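Local coordinates for oligopeptide-binding protein AppA (Bacillus subtilis, PDB 1XOC), which binds oligopeptides, here a nonapeptide, as the solute-binding component of an oligopeptide permease that transports tetra- and pentapeptides but not tripeptides, at residues Y309-P314 and P425-I430. Sequence-based numbering, arbitrary orientation.
Sequences YIPESP and PDQYDI
Gln427 brings its side-chain amide up to the carbonyl of Pro311, while Glu312 reaches the ring of Pro425. Pro311 O and Gln427 OE1, 3.1 Å apart, are two acceptors and do not bond; the link between these residues runs through a water. From CB, which points toward the 425-430 segment, the Glu312 chain sets out with CG anti to the backbone N (chi1 -174°) and bends at chi2; chi3 (-99°) then turns the carboxylate so that OE1 and OE2 face different neighbours. Glu312 CD lies 4.2 Å from Pro425 CB. Glu312 OE1 folds back and accepts from Ser313 N at 2.9 Å, on the anti side and somewhat out of the carboxylate plane, a bond that steadies the group's rotation. Glu312 OE2 crosses over, 3.4 Å from Pro425 CB, where the proline offers a compact CH surface, and near Gln427 OE1, another acceptor, with amide and carboxylate planes 79° apart. Glutamate's length suits both tasks. Pro311 suits its place because its ring-restricted phi fits the inverse gamma turn centred on it, closed by a weak bond from Glu312 N to Ile310 O. These contacts join the loop after strand 306-307 to the turn entering helix 428-431, in the periplasmic-binding-protein fold of the family 5 solute-binding proteins; helix 463-480 covers Pro311 and Glu312 through Tyr474, and Ile430 packs on a polar side chain of the bound peptide. Replacing Glu312 with an alanine would probably deprive Ser313 N of its carboxylate partner and open a gap beside Pro425 CB. The Gln427 amide supplies an N-H to the water, which donates to Pro311 O, although the NE2 link is doubtfully short and, with OE1 facing acceptors, the amide's orientation is uncertain. Gln427 NE2 also lies 3.8 Å from Pro311 CB, the two side chains crossing at about a right angle.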
loop_
_atom_site.group_PDB
_atom_site.type_symbol
_atom_site.label_atom_id
_atom_site.label_comp_id
_atom_site.label_asym_id
_atom_site.label_seq_id
_atom_site.Cartn_x
_atom_site.Cartn_y
_atom_site.Cartn_z
ATOM N N TYR A 309 -0.358 -17.935 1.134
ATOM C CA TYR A 309 -0.421 -18.686 -0.112
ATOM C C TYR A 309 -1.326 -18.046 -1.171
ATOM O O TYR A 309 -1.374 -18.539 -2.308
ATOM C CB TYR A 309 -0.944 -20.084 0.167
ATOM C CG TYR A 309 -0.151 -20.807 1.198
ATOM C CD1 TYR A 309 1.062 -21.395 0.864
ATOM C CD2 TYR A 309 -0.573 -20.883 2.512
ATOM C CE1 TYR A 309 1.827 -22.067 1.799
ATOM C CE2 TYR A 309 0.203 -21.559 3.476
ATOM C CZ TYR A 309 1.408 -22.149 3.099
ATOM O OH TYR A 309 2.194 -22.819 4.020
ATOM N N ILE A 310 -2.038 -16.981 -0.785
ATOM C CA ILE A 310 -3.042 -16.312 -1.610
ATOM C C ILE A 310 -2.764 -14.800 -1.637
ATOM O O ILE A 310 -2.422 -14.222 -0.603
ATOM C CB ILE A 310 -4.441 -16.624 -1.013
ATOM C CG1 ILE A 310 -4.682 -18.123 -1.090
ATOM C CG2 ILE A 310 -5.577 -15.869 -1.682
ATOM C CD1 ILE A 310 -5.811 -18.569 -0.254
ATOM N N PRO A 311 -2.929 -14.145 -2.816
ATOM C CA PRO A 311 -2.709 -12.696 -2.927
ATOM C C PRO A 311 -3.870 -11.860 -2.374
ATOM O O PRO A 311 -4.359 -10.926 -3.025
ATOM C CB PRO A 311 -2.547 -12.505 -4.448
ATOM C CG PRO A 311 -3.425 -13.515 -5.012
ATOM C CD PRO A 311 -3.270 -14.726 -4.127
ATOM N N GLU A 312 -4.306 -12.179 -1.167
ATOM C CA GLU A 312 -5.399 -11.436 -0.532
ATOM C C GLU A 312 -5.296 -11.643 0.966
ATOM O O GLU A 312 -4.767 -12.642 1.428
ATOM C CB GLU A 312 -6.752 -11.925 -1.041
ATOM C CG GLU A 312 -7.970 -11.098 -0.530
ATOM C CD GLU A 312 -7.806 -9.577 -0.734
ATOM O OE1 GLU A 312 -7.429 -8.875 0.235
ATOM O OE2 GLU A 312 -8.061 -9.101 -1.870
ATOM N N SER A 313 -5.772 -10.673 1.726
ATOM C CA SER A 313 -5.710 -10.750 3.175
ATOM C C SER A 313 -6.866 -11.597 3.703
ATOM O O SER A 313 -8.004 -11.484 3.214
ATOM C CB SER A 313 -5.876 -9.359 3.752
ATOM O OG SER A 313 -5.911 -9.409 5.141
ATOM N N PRO A 314 -6.602 -12.432 4.733
ATOM C CA PRO A 314 -7.698 -13.118 5.448
ATOM C C PRO A 314 -8.798 -12.206 5.981
ATOM O O PRO A 314 -9.884 -12.701 6.263
ATOM C CB PRO A 314 -6.978 -13.831 6.591
ATOM C CG PRO A 314 -5.576 -14.024 6.066
ATOM C CD PRO A 314 -5.297 -12.850 5.235
ATOM N N PRO A 425 -11.614 -5.787 -2.779
ATOM C CA PRO A 425 -10.719 -6.821 -3.286
ATOM C C PRO A 425 -10.803 -6.953 -4.806
ATOM O O PRO A 425 -11.814 -7.408 -5.328
ATOM C CB PRO A 425 -11.231 -8.077 -2.574
ATOM C CG PRO A 425 -12.681 -7.834 -2.435
ATOM C CD PRO A 425 -12.807 -6.364 -2.136
ATOM N N ASP A 426 -9.750 -6.526 -5.504
ATOM C CA ASP A 426 -9.668 -6.650 -6.975
ATOM C C ASP A 426 -8.162 -6.629 -7.348
ATOM O O ASP A 426 -7.443 -5.615 -7.130
ATOM C CB ASP A 426 -10.487 -5.546 -7.704
ATOM C CG ASP A 426 -10.443 -5.668 -9.259
ATOM O OD1 ASP A 426 -11.195 -4.934 -9.990
ATOM O OD2 ASP A 426 -9.683 -6.525 -9.764
ATOM N N GLN A 427 -7.708 -7.764 -7.891
ATOM C CA GLN A 427 -6.310 -8.041 -8.224
ATOM C C GLN A 427 -5.870 -7.424 -9.547
ATOM O O GLN A 427 -4.698 -7.494 -9.898
ATOM C CB GLN A 427 -6.109 -9.555 -8.350
ATOM C CG GLN A 427 -6.465 -10.362 -7.118
ATOM C CD GLN A 427 -5.794 -9.862 -5.912
ATOM O OE1 GLN A 427 -6.442 -9.610 -4.880
ATOM N NE2 GLN A 427 -4.481 -9.665 -6.012
ATOM N N TYR A 428 -6.813 -6.867 -10.292
ATOM C CA TYR A 428 -6.545 -6.267 -11.596
ATOM C C TYR A 428 -5.403 -5.232 -11.509
ATOM O O TYR A 428 -4.527 -5.202 -12.364
ATOM C CB TYR A 428 -7.825 -5.621 -12.114
ATOM C CG TYR A 428 -7.721 -4.913 -13.433
ATOM C CD1 TYR A 428 -8.111 -5.520 -14.619
ATOM C CD2 TYR A 428 -7.282 -3.593 -13.487
ATOM C CE1 TYR A 428 -8.040 -4.832 -15.822
ATOM C CE2 TYR A 428 -7.211 -2.910 -14.679
ATOM C CZ TYR A 428 -7.575 -3.535 -15.838
ATOM O OH TYR A 428 -7.511 -2.832 -17.027
ATOM N N ASP A 429 -5.423 -4.380 -10.481
ATOM C CA ASP A 429 -4.481 -3.268 -10.389
ATOM C C ASP A 429 -3.042 -3.752 -10.336
ATOM O O ASP A 429 -2.137 -3.059 -10.795
ATOM C CB ASP A 429 -4.779 -2.378 -9.150
ATOM C CG ASP A 429 -6.033 -1.524 -9.306
ATOM O OD1 ASP A 429 -6.615 -1.498 -10.412
ATOM O OD2 ASP A 429 -6.443 -0.833 -8.309
ATOM N N ILE A 430 -2.834 -4.929 -9.760
ATOM C CA ILE A 430 -1.502 -5.457 -9.498
ATOM C C ILE A 430 -1.059 -6.525 -10.508
ATOM O O ILE A 430 0.118 -6.602 -10.825
ATOM C CB ILE A 430 -1.440 -6.022 -8.042
ATOM C CG1 ILE A 430 -1.599 -4.859 -7.030
ATOM C CG2 ILE A 430 -0.154 -6.770 -7.802
ATOM C CD1 ILE A 430 -1.749 -5.338 -5.567
HETATM O O HOH W 1 -2.838 -8.758 -4.297
#